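Local coordinates for protein phenazine-1-carboxylate N-methyltransferase (Pseudomonas aeruginosa, PDB 2IP2) that methylates phenazine-1-carboxylate at a ring nitrogen with S-adenosyl-L-methionine, giving 5-methylphenazine-1-carboxylate on the pathway to the virulence pigment pyocyanine, at residues S281-W287 with P323-R327. Sequence-based numbering, arbitrary orientation.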
loop_
_atom_site.group_PDB
_atom_site.type_symbol
_atom_site.label_atom_id
_atom_site.label_comp_id
_atom_site.label_asym_id
_atom_site.label_seq_id
_atom_site.Cartn_x
_atom_site.Cartn_y
_atom_site.Cartn_z
ATOM N N SER A 281 12.748 -12.968 3.814
ATOM C CA SER A 281 12.374 -12.019 2.767
ATOM C C SER A 281 11.218 -11.186 3.256
ATOM O O SER A 281 10.279 -11.727 3.845
ATOM C CB SER A 281 11.970 -12.697 1.473
ATOM O OG SER A 281 10.805 -13.440 1.666
ATOM N N PRO A 282 11.306 -9.861 3.075
ATOM C CA PRO A 282 10.183 -9.012 3.517
ATOM C C PRO A 282 8.820 -9.503 3.030
ATOM O O PRO A 282 7.853 -9.556 3.815
ATOM C CB PRO A 282 10.536 -7.649 2.932
ATOM C CG PRO A 282 12.126 -7.667 3.051
ATOM C CD PRO A 282 12.452 -9.061 2.555
ATOM N N MET A 283 8.736 -9.889 1.768
ATOM C CA MET A 283 7.439 -10.392 1.259
ATOM C C MET A 283 6.919 -11.678 1.951
ATOM O O MET A 283 5.738 -11.843 2.118
ATOM C CB MET A 283 7.469 -10.599 -0.254
ATOM C CG MET A 283 7.409 -9.308 -1.045
ATOM S SD MET A 283 5.975 -8.243 -0.632
ATOM C CE MET A 283 4.624 -9.334 -0.930
ATOM N N SER A 284 7.794 -12.578 2.396
ATOM C CA SER A 284 7.345 -13.810 3.064
ATOM C C SER A 284 6.678 -13.488 4.413
ATOM O O SER A 284 5.662 -14.120 4.826
ATOM C CB SER A 284 8.542 -14.778 3.235
ATOM O OG SER A 284 9.405 -14.375 4.314
ATOM N N VAL A 285 7.228 -12.491 5.089
ATOM C CA VAL A 285 6.722 -12.122 6.379
ATOM C C VAL A 285 5.413 -11.304 6.245
ATOM O O VAL A 285 4.511 -11.453 7.057
ATOM C CB VAL A 285 7.815 -11.560 7.349
ATOM C CG1 VAL A 285 8.783 -12.705 7.701
ATOM C CG2 VAL A 285 8.633 -10.385 6.781
ATOM N N LEU A 286 5.313 -10.507 5.198
ATOM C CA LEU A 286 4.044 -9.836 4.898
ATOM C C LEU A 286 2.938 -10.896 4.640
ATOM O O LEU A 286 1.789 -10.788 5.160
ATOM C CB LEU A 286 4.207 -8.955 3.673
ATOM C CG LEU A 286 2.959 -8.120 3.260
ATOM C CD1 LEU A 286 2.559 -7.279 4.437
ATOM C CD2 LEU A 286 3.342 -7.210 2.133
ATOM N N TRP A 287 3.249 -11.899 3.816
ATOM C CA TRP A 287 2.297 -13.042 3.662
ATOM C C TRP A 287 1.917 -13.688 5.007
ATOM O O TRP A 287 0.748 -14.089 5.240
ATOM C CB TRP A 287 2.859 -14.103 2.732
ATOM C CG TRP A 287 2.808 -13.747 1.263
ATOM C CD1 TRP A 287 3.880 -13.569 0.412
ATOM C CD2 TRP A 287 1.626 -13.478 0.482
ATOM N NE1 TRP A 287 3.424 -13.230 -0.845
ATOM C CE2 TRP A 287 2.051 -13.184 -0.833
ATOM C CE3 TRP A 287 0.260 -13.496 0.769
ATOM C CZ2 TRP A 287 1.139 -12.900 -1.882
ATOM C CZ3 TRP A 287 -0.655 -13.252 -0.286
ATOM C CH2 TRP A 287 -0.207 -12.967 -1.577
ATOM N N PRO A 323 7.800 -19.283 -7.507
ATOM C CA PRO A 323 7.158 -17.959 -7.509
ATOM C C PRO A 323 6.248 -17.683 -6.318
ATOM O O PRO A 323 5.723 -18.618 -5.685
ATOM C CB PRO A 323 6.329 -17.953 -8.823
ATOM C CG PRO A 323 6.979 -18.956 -9.698
ATOM C CD PRO A 323 7.548 -20.030 -8.758
ATOM N N MET A 324 6.068 -16.380 -6.045
ATOM C CA MET A 324 5.179 -15.857 -5.025
ATOM C C MET A 324 5.491 -16.421 -3.659
ATOM O O MET A 324 4.597 -16.927 -2.961
ATOM C CB MET A 324 3.730 -16.114 -5.406
ATOM C CG MET A 324 3.535 -15.964 -6.906
ATOM S SD MET A 324 1.928 -15.305 -7.289
ATOM C CE MET A 324 1.505 -14.517 -5.699
ATOM N N GLU A 325 6.780 -16.350 -3.305
ATOM C CA GLU A 325 7.260 -16.703 -1.981
ATOM C C GLU A 325 6.883 -18.135 -1.541
ATOM O O GLU A 325 6.724 -18.392 -0.352
ATOM C CB GLU A 325 6.839 -15.645 -0.920
ATOM C CG GLU A 325 7.426 -14.226 -1.114
ATOM C CD GLU A 325 8.955 -14.163 -1.019
ATOM O OE1 GLU A 325 9.540 -14.965 -0.263
ATOM O OE2 GLU A 325 9.563 -13.303 -1.689
ATOM N N THR A 326 6.799 -19.080 -2.483
ATOM C CA THR A 326 6.456 -20.463 -2.067
ATOM C C THR A 326 7.686 -21.350 -2.186
ATOM O O THR A 326 8.601 -21.046 -2.942
ATOM C CB THR A 326 5.241 -21.088 -2.833
ATOM O OG1 THR A 326 5.334 -22.533 -2.865
ATOM C CG2 THR A 326 5.171 -20.607 -4.219
ATOM N N ARG A 327 7.725 -22.412 -1.401
ATOM C CA ARG A 327 8.923 -23.256 -1.373
ATOM C C ARG A 327 8.532 -24.613 -1.859
ATOM O O ARG A 327 7.406 -25.059 -1.595
ATOM C CB ARG A 327 9.405 -23.433 0.037
ATOM C CG ARG A 327 10.874 -23.282 0.166
ATOM C CD ARG A 327 11.113 -22.041 1.013
ATOM N NE ARG A 327 12.172 -21.203 0.482
ATOM C CZ ARG A 327 12.618 -20.100 1.085
ATOM N NH1 ARG A 327 12.113 -19.696 2.250
ATOM N NH2 ARG A 327 13.578 -19.411 0.521
#
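E325 sets CG anti to its carbonyl carbon and beside its backbone N (chi1 -64°), and a bend at chi2 brings the carboxylate beside the first turn of helix 282-295, while chi1 of S281, 65°, turns OG between its own backbone N and carbonyl carbon. There S281 OG does two jobs: it donates to E325 OE1 (2.8 Å) and accepts from S284 N (3.2 Å), the N-cap bond. The donor reaches OE1 from above the carboxylate plane, 58° out of it. Serine suits the cap because its short hydroxyl can both give and take, and glutamate suits its place because a negative charge near a helix N-terminus is probably stabilised by the helix dipole. S284 turns its own hydroxyl back to S281 O (2.8 Å), on a lone pair in the carbonyl plane. The aliphatic part of E325 is used too: its CG packs on M283 CB (3.7 Å), and its CB lies 3.9 Å from W287 CD1. Farther along the indole, M324 CE touches W287 CZ2 (4.2 Å), a flexible thioether chain meeting a broad ring, which R273 also engages by a cation-pi contact. P282 and M283 pack against the second subunit. S281 is thus a classical serine N-cap whose hydroxyl is in turn bonded to E325, and the contact joins a helix at the dimer interface to the turn between strands 314-322 and 326-333 of the Rossmann-like methyltransferase domain.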